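Local atomic coordinates of EccC5 (PDB entry 7B9F), a protein that is an FtsK/SpoIIIE-family ATPase component of the mycobacterial ESX-5 type VII secretion system and probably powers protein export across the inner membrane. Residues W267-G272 / H410-W415; R147-Q152 / F243-D248; S28-E33 / D185-P190. All coordinates share one frame; numbering follows the deposited sequence.

Contact 1 of 3, residues W267-G272 / H410-W415; sequences WIPHFG and HQMAHW
The C-terminal end of helix 402-412 and the turn that begins there lie against the loop joining strands 250-256 and 272-273, with W267 meeting H410 and A413, and I268, P269 and H270 meeting M412. The two rings of the first pair are oblique to each other: the pyrrole ring of W267 and the imidazole of H410 have centroids 4.0 Å apart and planes at 46°. H410 NE2 lies over the indole face, displaced toward its rim, while H410 ND1 is held by E406 O one turn earlier in its own helix. Next to this pair, CB of A413 packs on CB of W267 at 3.9 Å.

The contact lies beside one edge of the large mixed sheet of the alpha/beta domain, whose outermost strand within this chain is 272-273; the loop before that strand bridges to helix 402-412 near the end of the modelled chain. M412 is the side chain that follows this loop. With CG anti to the backbone N (chi1 -173°), CG touches both I268 CD1 (3.9 Å) and P269 CD (3.7 Å). The bend at chi2 (66°) then turns SD, and the terminal CE reaches the edge of the H270 imidazole near the ring plane, 3.9 Å from H270 CE1. NE2, next to CE1 in that ring, is hydrogen-bonded to H245 O.

Residues M412 to W415 form a type I beta turn, closed by a weak bond from W415 N to M412 O, and CG of P269 lies 4.0 Å from M412 O. A tighter bond, 3.0 Å from G272 N to P269 O, folds the facing loop back. Within the turn, the H414 ring meets an aromatic side chain of another protein chain.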
loop_
_atom_site.group_PDB
_atom_site.type_symbol
_atom_site.label_atom_id
_atom_site.label_comp_id
_atom_site.label_asym_id
_atom_site.label_seq_id
_atom_site.Cartn_x
_atom_site.Cartn_y
_atom_site.Cartn_z
ATOM N N TRP C 267 14.256 17.304 -35.885
ATOM C CA TRP C 267 13.569 16.058 -36.195
ATOM C C TRP C 267 12.157 16.295 -36.718
ATOM O O TRP C 267 11.677 15.541 -37.570
ATOM C CB TRP C 267 13.539 15.188 -34.949
ATOM C CG TRP C 267 14.887 14.872 -34.426
ATOM C CD1 TRP C 267 15.379 15.205 -33.211
ATOM C CD2 TRP C 267 15.890 14.082 -35.062
ATOM N NE1 TRP C 267 16.650 14.721 -33.066
ATOM C CE2 TRP C 267 16.982 14.017 -34.188
ATOM C CE3 TRP C 267 15.979 13.440 -36.295
ATOM C CZ2 TRP C 267 18.146 13.342 -34.505
ATOM C CZ3 TRP C 267 17.131 12.770 -36.605
ATOM C CH2 TRP C 267 18.199 12.723 -35.716
ATOM N N ILE C 268 11.479 17.322 -36.218
ATOM C CA ILE C 268 10.044 17.531 -36.466
ATOM C C ILE C 268 9.821 17.841 -37.941
ATOM O O ILE C 268 10.584 18.626 -38.523
ATOM C CB ILE C 268 9.523 18.660 -35.581
ATOM C CG1 ILE C 268 9.718 18.313 -34.115
ATOM C CG2 ILE C 268 8.068 18.928 -35.838
ATOM C CD1 ILE C 268 8.837 17.212 -33.652
ATOM N N PRO C 269 8.819 17.241 -38.590
ATOM C CA PRO C 269 8.613 17.506 -40.016
ATOM C C PRO C 269 8.129 18.905 -40.310
ATOM O O PRO C 269 8.396 19.416 -41.401
ATOM C CB PRO C 269 7.558 16.471 -40.414
ATOM C CG PRO C 269 7.708 15.407 -39.437
ATOM C CD PRO C 269 8.005 16.107 -38.150
ATOM N N HIS C 270 7.411 19.534 -39.381
ATOM C CA HIS C 270 6.817 20.835 -39.656
ATOM C C HIS C 270 7.847 21.929 -39.842
ATOM O O HIS C 270 7.521 22.973 -40.409
ATOM C CB HIS C 270 5.850 21.231 -38.547
ATOM C CG HIS C 270 4.825 20.191 -38.236
ATOM N ND1 HIS C 270 5.131 18.991 -37.638
ATOM C CD2 HIS C 270 3.491 20.169 -38.458
ATOM C CE1 HIS C 270 4.030 18.276 -37.502
ATOM N NE2 HIS C 270 3.021 18.969 -37.991
ATOM N N PHE C 271 9.074 21.723 -39.401
ATOM C CA PHE C 271 10.108 22.715 -39.612
ATOM C C PHE C 271 10.775 22.571 -40.965
ATOM O O PHE C 271 11.651 23.368 -41.296
ATOM C CB PHE C 271 11.158 22.629 -38.512
ATOM C CG PHE C 271 10.661 23.047 -37.174
ATOM C CD1 PHE C 271 9.958 22.173 -36.381
ATOM C CD2 PHE C 271 10.897 24.316 -36.707
ATOM C CE1 PHE C 271 9.498 22.557 -35.151
ATOM C CE2 PHE C 271 10.437 24.700 -35.476
ATOM C CZ PHE C 271 9.739 23.820 -34.698
ATOM N N GLY C 272 10.383 21.585 -41.754
ATOM C CA GLY C 272 10.998 21.399 -43.045
ATOM C C GLY C 272 10.560 22.422 -44.064
ATOM O O GLY C 272 9.373 22.529 -44.372
ATOM N N HIS C 410 12.036 12.552 -31.798
ATOM C CA HIS C 410 12.515 11.316 -32.401
ATOM C C HIS C 410 11.358 10.431 -32.827
ATOM O O HIS C 410 11.412 9.806 -33.889
ATOM C CB HIS C 410 13.434 10.559 -31.450
ATOM C CG HIS C 410 14.828 11.092 -31.404
ATOM N ND1 HIS C 410 15.156 12.273 -30.778
ATOM C CD2 HIS C 410 15.977 10.617 -31.936
ATOM C CE1 HIS C 410 16.452 12.488 -30.903
ATOM N NE2 HIS C 410 16.972 11.503 -31.607
ATOM N N GLN C 411 10.307 10.351 -32.010
ATOM C CA GLN C 411 9.133 9.586 -32.413
ATOM C C GLN C 411 8.478 10.192 -33.643
ATOM O O GLN C 411 8.030 9.474 -34.538
ATOM C CB GLN C 411 8.122 9.527 -31.277
ATOM C CG GLN C 411 8.451 8.547 -30.198
ATOM C CD GLN C 411 7.953 7.160 -30.494
ATOM O OE1 GLN C 411 7.695 6.809 -31.642
ATOM N NE2 GLN C 411 7.812 6.352 -29.454
ATOM N N MET C 412 8.412 11.518 -33.697
ATOM C CA MET C 412 7.651 12.199 -34.734
ATOM C C MET C 412 8.360 12.127 -36.076
ATOM O O MET C 412 7.711 12.179 -37.122
ATOM C CB MET C 412 7.442 13.650 -34.317
ATOM C CG MET C 412 6.539 14.479 -35.173
ATOM S SD MET C 412 4.859 13.880 -35.084
ATOM C CE MET C 412 4.229 14.512 -36.623
ATOM N N ALA C 413 9.687 12.028 -36.066
ATOM C CA ALA C 413 10.474 12.039 -37.290
ATOM C C ALA C 413 10.318 10.775 -38.111
ATOM O O ALA C 413 10.776 10.740 -39.254
ATOM C CB ALA C 413 11.947 12.229 -36.960
ATOM N N HIS C 414 9.706 9.740 -37.549
ATOM C CA HIS C 414 9.545 8.470 -38.234
ATOM C C HIS C 414 8.513 8.548 -39.351
ATOM O O HIS C 414 8.534 7.702 -40.247
ATOM C CB HIS C 414 9.172 7.418 -37.184
ATOM C CG HIS C 414 9.080 6.016 -37.696
ATOM N ND1 HIS C 414 8.228 5.633 -38.708
ATOM C CD2 HIS C 414 9.721 4.892 -37.304
ATOM C CE1 HIS C 414 8.360 4.338 -38.931
ATOM N NE2 HIS C 414 9.262 3.865 -38.091
ATOM N N TRP C 415 7.634 9.546 -39.338
ATOM C CA TRP C 415 6.406 9.530 -40.118
ATOM C C TRP C 415 6.431 10.559 -41.239
ATOM O O TRP C 415 6.962 11.658 -41.077
ATOM C CB TRP C 415 5.215 9.788 -39.218
ATOM C CG TRP C 415 5.020 8.720 -38.234
ATOM C CD1 TRP C 415 5.364 8.751 -36.928
ATOM C CD2 TRP C 415 4.451 7.439 -38.470
ATOM N NE1 TRP C 415 5.024 7.576 -36.322
ATOM C CE2 TRP C 415 4.460 6.751 -37.253
ATOM C CE3 TRP C 415 3.919 6.811 -39.593
ATOM C CZ2 TRP C 415 3.969 5.464 -37.126
ATOM C CZ3 TRP C 415 3.432 5.538 -39.465
ATOM C CH2 TRP C 415 3.458 4.877 -38.242
#

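Contact 2 of 3, residues R147-Q152 / F243-D248; sequences RMWERQ and FSHGPD
R147 lies across the end of helix 227-244, its backbone N bonded to F243 O at 2.9 Å with an N-H...O angle of 146°. The residue four places after F243 is P247, which has no N-H to offer that carbonyl, and R147 supplies one from outside the helix. R147 takes up left-handed backbone angles here, and its CA-H also faces S244 O, 3.3 Å from CA.

From there the arginine runs out extended from CG to NE, chi2 and chi3 both near 180°, passing CD at 3.7 Å from G246 CA. P247 crosses it at about a right angle: proline CD sits 3.5 Å above the guanidinium plane, over its centre. M412 of helix 402-412 also packs on this arginine.

W149 turns the CD1 edge of its indole to S244, with S244 O near the ring plane and S244 CB 3.6 Å from CD1. Its own CB lies 4.0 Å above one face of the H245 imidazole, toward the rim. S244 holds OG between its backbone N and carbonyl carbon (chi1 61°), where OG bonds Q240 O in the last helical turn and accepts H245 ND1, tilted out of the imidazole plane. F160 meets H245 edge-to-face. Helix 227-244 is the crossover helix of a beta-alpha-beta unit joining parallel strands 220-224 and 250-256, which have two strands between them in the sheet.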
loop_
_atom_site.group_PDB
_atom_site.type_symbol
_atom_site.label_atom_id
_atom_site.label_comp_id
_atom_site.label_asym_id
_atom_site.label_seq_id
_atom_site.Cartn_x
_atom_site.Cartn_y
_atom_site.Cartn_z
ATOM N N ARG C 147 -2.407 14.128 -36.209
ATOM C CA ARG C 147 -2.626 15.091 -37.286
ATOM C C ARG C 147 -4.045 15.039 -37.833
ATOM O O ARG C 147 -4.267 15.118 -39.039
ATOM C CB ARG C 147 -1.632 14.874 -38.410
ATOM C CG ARG C 147 -0.200 14.961 -38.016
ATOM C CD ARG C 147 0.541 14.579 -39.234
ATOM N NE ARG C 147 1.972 14.542 -39.085
ATOM C CZ ARG C 147 2.741 13.948 -39.977
ATOM N NH1 ARG C 147 2.180 13.377 -41.027
ATOM N NH2 ARG C 147 4.050 13.920 -39.833
ATOM N N MET C 148 -5.016 14.909 -36.945
ATOM C CA MET C 148 -6.375 14.708 -37.413
ATOM C C MET C 148 -7.128 16.004 -37.643
ATOM O O MET C 148 -8.331 15.953 -37.907
ATOM C CB MET C 148 -7.168 13.834 -36.442
ATOM C CG MET C 148 -7.418 14.424 -35.079
ATOM S SD MET C 148 -8.317 13.209 -34.093
ATOM C CE MET C 148 -8.507 14.062 -32.534
ATOM N N TRP C 149 -6.484 17.158 -37.518
ATOM C CA TRP C 149 -7.224 18.393 -37.716
ATOM C C TRP C 149 -7.278 18.833 -39.162
ATOM O O TRP C 149 -6.365 18.586 -39.952
ATOM C CB TRP C 149 -6.688 19.507 -36.834
ATOM C CG TRP C 149 -7.012 19.114 -35.514
ATOM C CD1 TRP C 149 -6.212 18.511 -34.614
ATOM C CD2 TRP C 149 -8.329 19.014 -35.008
ATOM N NE1 TRP C 149 -6.929 18.159 -33.505
ATOM C CE2 TRP C 149 -8.242 18.451 -33.737
ATOM C CE3 TRP C 149 -9.582 19.411 -35.486
ATOM C CZ2 TRP C 149 -9.344 18.271 -32.950
ATOM C CZ3 TRP C 149 -10.668 19.227 -34.711
ATOM C CH2 TRP C 149 -10.552 18.663 -33.461
ATOM N N GLU C 150 -8.373 19.507 -39.492
ATOM C CA GLU C 150 -8.720 19.842 -40.860
ATOM C C GLU C 150 -8.882 21.340 -41.021
ATOM O O GLU C 150 -9.463 22.013 -40.168
ATOM C CB GLU C 150 -9.996 19.127 -41.285
ATOM C CG GLU C 150 -9.852 17.619 -41.387
ATOM C CD GLU C 150 -8.920 17.166 -42.505
ATOM O OE1 GLU C 150 -8.567 15.971 -42.529
ATOM O OE2 GLU C 150 -8.584 17.973 -43.394
ATOM N N ARG C 151 -8.387 21.830 -42.154
ATOM C CA ARG C 151 -8.258 23.256 -42.401
ATOM C C ARG C 151 -9.599 23.965 -42.451
ATOM O O ARG C 151 -9.723 25.080 -41.935
ATOM C CB ARG C 151 -7.523 23.463 -43.717
ATOM C CG ARG C 151 -7.349 24.900 -44.114
ATOM C CD ARG C 151 -6.251 25.070 -45.149
ATOM N NE ARG C 151 -6.596 26.143 -46.081
ATOM C CZ ARG C 151 -7.440 26.002 -47.099
ATOM N NH1 ARG C 151 -8.015 24.831 -47.337
ATOM N NH2 ARG C 151 -7.706 27.032 -47.889
ATOM N N GLN C 152 -10.609 23.333 -43.044
ATOM C CA GLN C 152 -11.763 24.053 -43.567
ATOM C C GLN C 152 -12.587 24.722 -42.462
ATOM O O GLN C 152 -12.703 24.199 -41.350
ATOM C CB GLN C 152 -12.600 23.108 -44.438
ATOM C CG GLN C 152 -12.987 21.746 -43.854
ATOM C CD GLN C 152 -13.926 21.802 -42.687
ATOM O OE1 GLN C 152 -14.778 22.678 -42.615
ATOM N NE2 GLN C 152 -13.772 20.874 -41.756
ATOM N N PHE C 243 1.911 17.444 -33.033
ATOM C CA PHE C 243 1.094 16.241 -32.981
ATOM C C PHE C 243 -0.268 16.461 -33.613
ATOM O O PHE C 243 -0.728 15.637 -34.405
ATOM C CB PHE C 243 0.925 15.751 -31.552
ATOM C CG PHE C 243 -0.030 14.611 -31.435
ATOM C CD1 PHE C 243 0.330 13.351 -31.847
ATOM C CD2 PHE C 243 -1.293 14.804 -30.926
ATOM C CE1 PHE C 243 -0.552 12.306 -31.754
ATOM C CE2 PHE C 243 -2.174 13.760 -30.828
ATOM C CZ PHE C 243 -1.803 12.511 -31.241
ATOM N N SER C 244 -0.939 17.556 -33.279
ATOM C CA SER C 244 -2.322 17.659 -33.712
ATOM C C SER C 244 -2.482 18.163 -35.133
ATOM O O SER C 244 -3.493 17.858 -35.761
ATOM C CB SER C 244 -3.106 18.569 -32.777
ATOM O OG SER C 244 -2.559 19.865 -32.783
ATOM N N HIS C 245 -1.526 18.905 -35.671
ATOM C CA HIS C 245 -1.672 19.482 -37.000
ATOM C C HIS C 245 -0.616 18.944 -37.946
ATOM O O HIS C 245 0.557 18.837 -37.591
ATOM C CB HIS C 245 -1.588 20.988 -36.950
ATOM C CG HIS C 245 -2.674 21.615 -36.148
ATOM N ND1 HIS C 245 -2.744 21.509 -34.779
ATOM C CD2 HIS C 245 -3.742 22.349 -36.525
ATOM C CE1 HIS C 245 -3.806 22.159 -34.344
ATOM N NE2 HIS C 245 -4.430 22.675 -35.385
ATOM N N GLY C 246 -1.037 18.627 -39.159
ATOM C CA GLY C 246 -0.154 18.056 -40.140
ATOM C C GLY C 246 0.812 19.079 -40.683
ATOM O O GLY C 246 0.617 20.284 -40.535
ATOM N N PRO C 247 1.900 18.614 -41.293
ATOM C CA PRO C 247 2.859 19.542 -41.896
ATOM C C PRO C 247 2.293 20.352 -43.034
ATOM O O PRO C 247 2.871 21.385 -43.385
ATOM C CB PRO C 247 3.970 18.614 -42.388
ATOM C CG PRO C 247 3.903 17.471 -41.476
ATOM C CD PRO C 247 2.442 17.255 -41.227
ATOM N N ASP C 248 1.197 19.917 -43.639
ATOM C CA ASP C 248 0.608 20.675 -44.727
ATOM C C ASP C 248 -0.287 21.807 -44.252
ATOM O O ASP C 248 -0.624 22.682 -45.049
ATOM C CB ASP C 248 -0.143 19.727 -45.663
ATOM C CG ASP C 248 -1.297 19.008 -44.985
ATOM O OD1 ASP C 248 -1.518 19.187 -43.771
ATOM O OD2 ASP C 248 -1.991 18.237 -45.677
#

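Contact 3 of 3, residues S28-E33 / D185-P190; sequences SVPPPE and DIELEP
S28 enters alongside E187 and L188, with its CA-H turned to E187 O, 3.3 Å from CA. The same oxygen takes the one hydrogen bond across the two segments, from V29 N at 2.8 Å, nearly straight at 158° and in the carbonyl plane. A CA-H contact runs the other way, from E187 CA to V29 O at 3.5 Å. The backbones form a single beta bridge, S28 opposite L188, that does not grow into a sheet. The V29 side chain reaches on to the E189 backbone, CG1 lying 4.2 Å from E189 CA.

After V29 come prolines, which offer no N-H for further bridging. There the E187 side chain, bent at chi2 (-75°), brings its carboxylate to P30 and P31, OE2 3.2 Å from P31 CD, the P31 and E187 side chains crossing at about a right angle.

The contact follows the short parallel pair of strands 19-22 and 174-177, and lies at the start of helix 190-202. E189 is that helix's N-cap: its carboxylate bonds V191 N and T192 N, and a salt bridge to R104 ties it to the long helix 97-132.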
loop_
_atom_site.group_PDB
_atom_site.type_symbol
_atom_site.label_atom_id
_atom_site.label_comp_id
_atom_site.label_asym_id
_atom_site.label_seq_id
_atom_site.Cartn_x
_atom_site.Cartn_y
_atom_site.Cartn_z
ATOM N N SER C 28 -38.031 30.688 3.355
ATOM C CA SER C 28 -38.303 31.987 3.945
ATOM C C SER C 28 -38.821 31.798 5.359
ATOM O O SER C 28 -39.491 30.808 5.651
ATOM C CB SER C 28 -39.316 32.756 3.118
ATOM O OG SER C 28 -38.995 32.668 1.744
ATOM N N VAL C 29 -38.507 32.745 6.235
ATOM C CA VAL C 29 -38.939 32.649 7.625
ATOM C C VAL C 29 -39.233 34.043 8.174
ATOM O O VAL C 29 -38.486 34.993 7.901
ATOM C CB VAL C 29 -37.903 31.874 8.461
ATOM C CG1 VAL C 29 -36.585 32.619 8.580
ATOM C CG2 VAL C 29 -38.450 31.554 9.834
ATOM N N PRO C 30 -40.347 34.236 8.874
ATOM C CA PRO C 30 -40.636 35.542 9.467
ATOM C C PRO C 30 -39.883 35.732 10.771
ATOM O O PRO C 30 -39.789 34.801 11.584
ATOM C CB PRO C 30 -42.150 35.493 9.703
ATOM C CG PRO C 30 -42.445 34.055 9.878
ATOM C CD PRO C 30 -41.491 33.315 8.988
ATOM N N PRO C 31 -39.319 36.919 11.004
ATOM C CA PRO C 31 -38.640 37.163 12.273
ATOM C C PRO C 31 -39.641 37.337 13.398
ATOM O O PRO C 31 -40.798 37.725 13.164
ATOM C CB PRO C 31 -37.857 38.461 12.010
ATOM C CG PRO C 31 -38.632 39.144 10.949
ATOM C CD PRO C 31 -39.215 38.065 10.087
ATOM N N PRO C 32 -39.253 37.042 14.636
ATOM C CA PRO C 32 -40.141 37.287 15.779
ATOM C C PRO C 32 -40.215 38.767 16.127
ATOM O O PRO C 32 -39.423 39.586 15.661
ATOM C CB PRO C 32 -39.495 36.480 16.906
ATOM C CG PRO C 32 -38.044 36.463 16.553
ATOM C CD PRO C 32 -38.002 36.384 15.044
ATOM N N GLU C 33 -41.198 39.113 16.967
ATOM C CA GLU C 33 -41.423 40.516 17.336
ATOM C C GLU C 33 -41.739 40.657 18.831
ATOM O O GLU C 33 -42.899 40.766 19.234
ATOM C CB GLU C 33 -42.523 41.120 16.456
ATOM C CG GLU C 33 -43.831 40.311 16.336
ATOM C CD GLU C 33 -43.850 39.343 15.175
ATOM O OE1 GLU C 33 -42.795 39.133 14.556
ATOM O OE2 GLU C 33 -44.928 38.781 14.889
ATOM N N ASP C 185 -33.861 39.880 2.039
ATOM C CA ASP C 185 -32.703 39.480 2.826
ATOM C C ASP C 185 -33.002 39.354 4.311
ATOM O O ASP C 185 -32.202 38.757 5.038
ATOM C CB ASP C 185 -31.570 40.473 2.603
ATOM C CG ASP C 185 -31.008 40.395 1.203
ATOM O OD1 ASP C 185 -31.059 39.300 0.605
ATOM O OD2 ASP C 185 -30.527 41.427 0.693
ATOM N N ILE C 186 -34.118 39.892 4.785
ATOM C CA ILE C 186 -34.488 39.674 6.174
ATOM C C ILE C 186 -35.327 38.409 6.335
ATOM O O ILE C 186 -35.266 37.755 7.380
ATOM C CB ILE C 186 -35.199 40.919 6.739
ATOM C CG1 ILE C 186 -35.313 40.831 8.260
ATOM C CG2 ILE C 186 -36.556 41.138 6.093
ATOM C CD1 ILE C 186 -33.983 40.876 8.963
ATOM N N GLU C 187 -36.079 38.022 5.311
ATOM C CA GLU C 187 -36.875 36.809 5.372
ATOM C C GLU C 187 -36.085 35.567 5.004
ATOM O O GLU C 187 -36.577 34.457 5.221
ATOM C CB GLU C 187 -38.085 36.928 4.444
ATOM C CG GLU C 187 -39.148 37.893 4.923
ATOM C CD GLU C 187 -39.962 37.342 6.073
ATOM O OE1 GLU C 187 -40.311 36.144 6.035
ATOM O OE2 GLU C 187 -40.261 38.107 7.012
ATOM N N LEU C 188 -34.884 35.729 4.457
ATOM C CA LEU C 188 -34.128 34.600 3.934
ATOM C C LEU C 188 -33.658 33.697 5.060
ATOM O O LEU C 188 -33.024 34.153 6.014
ATOM C CB LEU C 188 -32.934 35.095 3.132
ATOM C CG LEU C 188 -32.023 34.019 2.559
ATOM C CD1 LEU C 188 -32.824 33.074 1.709
ATOM C CD2 LEU C 188 -30.932 34.664 1.741
ATOM N N GLU C 189 -33.973 32.416 4.943
ATOM C CA GLU C 189 -33.547 31.447 5.934
ATOM C C GLU C 189 -32.040 31.249 5.802
ATOM O O GLU C 189 -31.519 31.226 4.686
ATOM C CB GLU C 189 -34.320 30.141 5.730
ATOM C CG GLU C 189 -34.095 28.998 6.717
ATOM C CD GLU C 189 -32.778 28.286 6.564
ATOM O OE1 GLU C 189 -32.277 28.204 5.427
ATOM O OE2 GLU C 189 -32.234 27.820 7.582
ATOM N N PRO C 190 -31.316 31.129 6.917
ATOM C CA PRO C 190 -29.846 31.154 6.833
ATOM C C PRO C 190 -29.234 29.980 6.094
ATOM O O PRO C 190 -28.377 30.186 5.226
ATOM C CB PRO C 190 -29.422 31.174 8.304
ATOM C CG PRO C 190 -30.557 31.769 9.010
ATOM C CD PRO C 190 -31.777 31.273 8.301
#

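Overall arrangement
Contacts 1 and 2 sit together in the alpha/beta domain, their centres about 14 Å apart, whereas contact 3 is a surface contact on the opposite side of the chain's centre, its centre about 60 and 68 Å from those of contacts 2 and 1. The first two touch directly, so the ends of helices 227-244 and 402-412 meet through the loops holding 267-272 and 147-152. Contact 1, the more buried, is rings and apolar side chains; contact 2, partly buried, adds a backbone bond at a helix end. Contact 3 relies on a lone beta bridge, prolines and a glutamate, where an exposed, proline-rich chain meets the turn before helix 190-202.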